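Local coordinates for NleG5-1 effector (Enterobacteria phage YYZ-2008, PDB 5VGC), which probably acts as a ubiquitin-protein ligase of the NleG effector family, with a RING-like domain, and binds calcium ions, at residues Ile39-Leu44 and Glu79-Thr84; Glu116-Lys121 and Ser193-Arg198. The protein carries 1 engineered substitution. One frame throughout, in Å; residues are numbered along the deposited sequence.

Interaction 1. Residues Ile39-Leu44 and Glu79-Thr84; sequences IRLGEL and EHIERT
Ile81, on helix 68-85, meets Leu41 and Ile39 of strand 37-41 chiefly through methyl groups. It gives up more than half of the 116 Å² buried here, and its two branches divide the work. CG1 lies anti to the carbonyl carbon (chi1 -69°) and carries CD1 outward to the strand, where Ile81 CD1 and Leu41 CD1 meet tip to tip at 3.3 Å. The other branch turns to the second partner: Ile81 CG2 stands 4.2 Å from Ile39 CD1. Ile39 and Leu41, alternate residues of an extended strand, both direct their side chains at the helix, while Arg40 between them does not. The backbones stay well apart, 9.7 Å separating the closest CA atoms, those of Ile39 and Ile81. Leu6 touches both strand residues, and Ile39 also packs on Ile28 of helix 22-34 and on Val46 and Ile48 of the adjoining strand 44-50. Helix 68-85, strand 37-41 and helix 22-34 thus share a buried apolar layer. With no hydrogen bond or charge pair between the segments, the contact probably rests on dispersion and the exclusion of water, and its specificity on the fit of the side chains.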
loop_
_atom_site.group_PDB
_atom_site.type_symbol
_atom_site.label_atom_id
_atom_site.label_comp_id
_atom_site.label_asym_id
_atom_site.label_seq_id
_atom_site.Cartn_x
_atom_site.Cartn_y
_atom_site.Cartn_z
ATOM N N ILE A 39 -6.023 28.729 21.764
ATOM C CA ILE A 39 -4.785 29.011 22.485
ATOM C C ILE A 39 -4.419 30.493 22.335
ATOM O O ILE A 39 -4.529 31.061 21.239
ATOM C CB ILE A 39 -3.637 28.071 22.019
ATOM C CG1 ILE A 39 -3.853 26.672 22.610
ATOM C CG2 ILE A 39 -2.259 28.607 22.431
ATOM C CD1 ILE A 39 -2.936 25.601 22.062
ATOM N N ARG A 40 -3.994 31.098 23.451
ATOM C CA ARG A 40 -3.453 32.463 23.481
ATOM C C ARG A 40 -1.928 32.419 23.508
ATOM O O ARG A 40 -1.343 31.713 24.329
ATOM C CB ARG A 40 -3.945 33.212 24.727
ATOM C CG ARG A 40 -3.748 34.722 24.670
ATOM C CD ARG A 40 -4.185 35.398 25.963
ATOM N NE ARG A 40 -5.593 35.145 26.272
ATOM C CZ ARG A 40 -6.635 35.727 25.674
ATOM N NH1 ARG A 40 -6.468 36.626 24.702
ATOM N NH2 ARG A 40 -7.870 35.405 26.052
ATOM N N LEU A 41 -1.292 33.178 22.619
ATOM C CA LEU A 41 0.173 33.309 22.601
ATOM C C LEU A 41 0.522 34.758 22.366
ATOM O O LEU A 41 0.109 35.329 21.362
ATOM C CB LEU A 41 0.780 32.444 21.493
ATOM C CG LEU A 41 1.138 31.009 21.856
ATOM C CD1 LEU A 41 1.377 30.242 20.571
ATOM C CD2 LEU A 41 2.377 30.975 22.735
ATOM N N GLY A 42 1.288 35.345 23.282
ATOM C CA GLY A 42 1.404 36.800 23.374
ATOM C C GLY A 42 0.003 37.317 23.646
ATOM O O GLY A 42 -0.617 36.933 24.642
ATOM N N GLU A 43 -0.491 38.171 22.760
ATOM C CA GLU A 43 -1.920 38.461 22.671
ATOM C C GLU A 43 -2.348 38.192 21.223
ATOM O O GLU A 43 -2.872 39.069 20.530
ATOM C CB GLU A 43 -2.234 39.890 23.140
ATOM C CG GLU A 43 -1.988 40.110 24.636
ATOM C CD GLU A 43 -2.919 41.124 25.289
ATOM O OE1 GLU A 43 -4.100 41.227 24.897
ATOM O OE2 GLU A 43 -2.465 41.823 26.222
ATOM N N LEU A 44 -2.098 36.954 20.788
ATOM C CA LEU A 44 -2.487 36.446 19.465
ATOM C C LEU A 44 -3.310 35.169 19.650
ATOM O O LEU A 44 -2.992 34.336 20.515
ATOM C CB LEU A 44 -1.271 36.126 18.579
ATOM C CG LEU A 44 -0.342 37.240 18.084
ATOM C CD1 LEU A 44 0.639 37.650 19.169
ATOM C CD2 LEU A 44 0.408 36.800 16.830
ATOM N N GLU A 79 3.633 25.788 14.181
ATOM C CA GLU A 79 4.496 24.631 13.909
ATOM C C GLU A 79 4.995 23.997 15.200
ATOM O O GLU A 79 4.884 22.773 15.381
ATOM C CB GLU A 79 5.664 24.998 12.998
ATOM C CG GLU A 79 5.383 24.662 11.544
ATOM C CD GLU A 79 6.565 24.922 10.658
ATOM O OE1 GLU A 79 6.359 25.291 9.475
ATOM O OE2 GLU A 79 7.699 24.764 11.154
ATOM N N HIS A 80 5.530 24.835 16.095
ATOM C CA HIS A 80 5.973 24.345 17.409
ATOM C C HIS A 80 4.855 23.665 18.205
ATOM O O HIS A 80 5.025 22.554 18.706
ATOM C CB HIS A 80 6.568 25.449 18.273
ATOM C CG HIS A 80 7.247 24.922 19.507
ATOM N ND1 HIS A 80 6.609 24.809 20.720
ATOM C CD2 HIS A 80 8.505 24.454 19.702
ATOM C CE1 HIS A 80 7.448 24.311 21.612
ATOM N NE2 HIS A 80 8.605 24.091 21.019
ATOM N N ILE A 81 3.718 24.324 18.321
ATOM C CA ILE A 81 2.621 23.736 19.086
ATOM C C ILE A 81 2.238 22.383 18.494
ATOM O O ILE A 81 2.072 21.395 19.225
ATOM C CB ILE A 81 1.389 24.668 19.152
ATOM C CG1 ILE A 81 1.702 25.891 20.007
ATOM C CG2 ILE A 81 0.186 23.934 19.745
ATOM C CD1 ILE A 81 0.798 27.065 19.710
ATOM N N GLU A 82 2.105 22.352 17.169
ATOM C CA GLU A 82 1.799 21.125 16.440
ATOM C C GLU A 82 2.829 20.046 16.743
ATOM O O GLU A 82 2.454 18.928 17.097
ATOM C CB GLU A 82 1.714 21.376 14.929
ATOM C CG GLU A 82 0.411 22.018 14.507
ATOM C CD GLU A 82 0.343 22.320 13.018
ATOM O OE1 GLU A 82 1.390 22.213 12.322
ATOM O OE2 GLU A 82 -0.770 22.648 12.551
ATOM N N ARG A 83 4.111 20.373 16.615
ATOM C CA ARG A 83 5.134 19.378 16.913
ATOM C C ARG A 83 5.065 18.904 18.374
ATOM O O ARG A 83 5.229 17.723 18.655
ATOM C CB ARG A 83 6.537 19.900 16.593
ATOM C CG ARG A 83 6.848 19.957 15.117
ATOM C CD ARG A 83 8.340 20.026 14.868
ATOM N NE ARG A 83 8.538 20.366 13.465
ATOM C CZ ARG A 83 8.587 19.489 12.458
ATOM N NH1 ARG A 83 8.448 18.173 12.645
ATOM N NH2 ARG A 83 8.755 19.929 11.233
ATOM N N THR A 84 4.813 19.826 19.298
ATOM C CA THR A 84 4.772 19.477 20.711
ATOM C C THR A 84 3.580 18.568 21.004
ATOM O O THR A 84 3.727 17.578 21.712
ATOM C CB THR A 84 4.761 20.736 21.610
ATOM O OG1 THR A 84 5.829 21.612 21.218
ATOM C CG2 THR A 84 4.938 20.358 23.064
#

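Interaction 2. Residues Glu116-Lys121 and Ser193-Arg198; sequences EELLDK and SMIVGR
Ile195 and Lys121 bury most of the 198 Å² of this contact, which has an apolar inner part and a polar, partly exposed margin. On the inner side, Leu118 and Ile195 cross at about a right angle, with Leu118 CD1 4.0 Å from Ile195 CG1. The CG of Leu118 is anti to its backbone N (chi1 -176°), and this turn carries the branched end to the isoleucine although the CB bond does not aim there. Lys121 runs alongside Ile195 in the opposite sense: Lys121 CG sits 4.1 Å from Ile195 CB, and the extended chain then takes the ammonium past the side chain to the backbone. There Lys121 NZ makes a weak hydrogen bond of 3.2 Å to Ile195 O, and it has a second acceptor in Val192 O. This outer side is looser: Lys121 NZ comes no nearer than 4.4 Å to Ser193 CA, while Ser193, its CB pointing away, packs on Asn54 of the second subunit. The packing lies within the probably RING-related NleG domain, the Leu118 side chain about 8 Å from that of Arg180, a calcium-binding residue whose ion is absent here. Ile195 rests on Val154 and Met156 of strand 152-157 and on Leu173 of helix 170-178, and Leu118 on Val177 of that helix, so helix 111-125 packs against both helix 170-178 and the short strand 195-196.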
loop_
_atom_site.group_PDB
_atom_site.type_symbol
_atom_site.label_atom_id
_atom_site.label_comp_id
_atom_site.label_asym_id
_atom_site.label_seq_id
_atom_site.Cartn_x
_atom_site.Cartn_y
_atom_site.Cartn_z
ATOM N N GLU A 116 0.411 5.081 -21.602
ATOM C CA GLU A 116 0.585 5.423 -23.021
ATOM C C GLU A 116 0.332 4.202 -23.923
ATOM O O GLU A 116 -0.415 4.302 -24.909
ATOM C CB GLU A 116 1.968 6.053 -23.280
ATOM C CG GLU A 116 1.972 7.575 -23.369
ATOM C CD GLU A 116 2.049 8.072 -24.811
ATOM O OE1 GLU A 116 1.142 7.734 -25.604
ATOM O OE2 GLU A 116 3.016 8.793 -25.157
ATOM N N GLU A 117 0.931 3.073 -23.556
ATOM C CA GLU A 117 0.658 1.781 -24.175
ATOM C C GLU A 117 -0.856 1.420 -24.195
ATOM O O GLU A 117 -1.418 1.021 -25.242
ATOM C CB GLU A 117 1.506 0.705 -23.474
ATOM C CG GLU A 117 1.145 -0.752 -23.769
ATOM C CD GLU A 117 2.276 -1.747 -23.574
ATOM O OE1 GLU A 117 3.446 -1.314 -23.494
ATOM O OE2 GLU A 117 1.975 -2.962 -23.517
ATOM N N LEU A 118 -1.511 1.583 -23.051
ATOM C CA LEU A 118 -2.931 1.270 -22.920
ATOM C C LEU A 118 -3.810 2.179 -23.820
ATOM O O LEU A 118 -4.709 1.698 -24.572
ATOM C CB LEU A 118 -3.337 1.383 -21.449
ATOM C CG LEU A 118 -4.739 1.011 -21.013
ATOM C CD1 LEU A 118 -5.122 -0.363 -21.521
ATOM C CD2 LEU A 118 -4.759 1.034 -19.498
ATOM N N LEU A 119 -3.542 3.482 -23.741
ATOM C CA LEU A 119 -4.240 4.454 -24.581
ATOM C C LEU A 119 -4.002 4.193 -26.074
ATOM O O LEU A 119 -4.954 4.229 -26.894
ATOM C CB LEU A 119 -3.821 5.882 -24.216
ATOM C CG LEU A 119 -4.320 6.397 -22.864
ATOM C CD1 LEU A 119 -3.757 7.771 -22.594
ATOM C CD2 LEU A 119 -5.843 6.462 -22.808
ATOM N N ASP A 120 -2.747 3.915 -26.420
ATOM C CA ASP A 120 -2.413 3.524 -27.799
ATOM C C ASP A 120 -3.193 2.286 -28.217
ATOM O O ASP A 120 -3.746 2.254 -29.337
ATOM C CB ASP A 120 -0.893 3.289 -27.998
ATOM C CG ASP A 120 -0.105 4.590 -28.137
ATOM O OD1 ASP A 120 -0.711 5.682 -28.203
ATOM O OD2 ASP A 120 1.144 4.526 -28.183
ATOM N N LYS A 121 -3.259 1.275 -27.345
ATOM C CA LYS A 121 -4.032 0.088 -27.716
ATOM C C LYS A 121 -5.514 0.396 -27.874
ATOM O O LYS A 121 -6.155 -0.114 -28.817
ATOM C CB LYS A 121 -3.836 -1.083 -26.777
ATOM C CG LYS A 121 -4.511 -2.341 -27.296
ATOM C CD LYS A 121 -3.855 -3.590 -26.770
ATOM C CE LYS A 121 -4.452 -4.814 -27.442
ATOM N NZ LYS A 121 -4.140 -6.008 -26.594
ATOM N N SER A 193 -4.237 -6.286 -22.094
ATOM C CA SER A 193 -4.730 -7.587 -22.546
ATOM C C SER A 193 -6.275 -7.682 -22.547
ATOM O O SER A 193 -6.846 -8.487 -23.291
ATOM C CB SER A 193 -4.118 -8.698 -21.709
ATOM O OG SER A 193 -4.343 -8.402 -20.364
ATOM N N MET A 194 -6.937 -6.860 -21.727
ATOM C CA MET A 194 -8.411 -6.768 -21.760
ATOM C C MET A 194 -8.987 -6.101 -23.016
ATOM O O MET A 194 -10.170 -6.333 -23.329
ATOM C CB MET A 194 -8.950 -6.049 -20.517
ATOM C CG MET A 194 -8.720 -6.786 -19.207
ATOM S SD MET A 194 -9.011 -5.683 -17.812
ATOM C CE MET A 194 -8.437 -6.721 -16.486
ATOM N N ILE A 195 -8.168 -5.289 -23.709
ATOM C CA ILE A 195 -8.611 -4.526 -24.876
ATOM C C ILE A 195 -8.370 -5.397 -26.076
ATOM O O ILE A 195 -7.312 -6.012 -26.169
ATOM C CB ILE A 195 -7.825 -3.218 -25.097
ATOM C CG1 ILE A 195 -7.641 -2.445 -23.798
ATOM C CG2 ILE A 195 -8.519 -2.317 -26.100
ATOM C CD1 ILE A 195 -8.912 -2.039 -23.133
ATOM N N VAL A 196 -9.345 -5.466 -26.982
ATOM C CA VAL A 196 -9.239 -6.336 -28.161
ATOM C C VAL A 196 -9.833 -5.680 -29.397
ATOM O O VAL A 196 -10.764 -4.874 -29.286
ATOM C CB VAL A 196 -9.907 -7.721 -27.928
ATOM C CG1 VAL A 196 -9.201 -8.485 -26.820
ATOM C CG2 VAL A 196 -11.380 -7.601 -27.585
ATOM N N GLY A 197 -9.287 -6.027 -30.568
ATOM C CA GLY A 197 -9.752 -5.477 -31.842
ATOM C C GLY A 197 -11.003 -6.160 -32.376
ATOM O O GLY A 197 -11.267 -7.329 -32.067
ATOM N N ARG A 198 -11.750 -5.431 -33.208
ATOM C CA ARG A 198 -13.041 -5.895 -33.774
ATOM C C ARG A 198 -13.001 -7.342 -34.313
ATOM O O ARG A 198 -13.941 -8.114 -34.107
ATOM C CB ARG A 198 -13.552 -4.904 -34.842
ATOM C CG ARG A 198 -14.508 -5.453 -35.915
ATOM C CD ARG A 198 -15.847 -5.788 -35.281
ATOM N NE ARG A 198 -16.869 -6.364 -36.169
ATOM C CZ ARG A 198 -17.563 -7.490 -35.952
ATOM N NH1 ARG A 198 -18.477 -7.871 -36.836
ATOM N NH2 ARG A 198 -17.352 -8.244 -34.877
#

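Overall arrangement
The two contacts flank the middle of the molecule, 55 Å apart between centres and about 37 Å at their nearest atoms. Interaction 1 is complete by Thr84, before the first residue of interaction 2, and they share no helix, strand or sheet. Interaction 1 packs helix 68-85 on the three-stranded antiparallel sheet near the N-terminus; interaction 2 joins helix 111-125 to the other sheet, within the C-terminal NleG region, which is probably related to RING domains. A radius of gyration of 29 Å for 211 modelled residues fits this elongated layout. Each region therefore has its own hydrophobic packing, and neither contact directly supports the other.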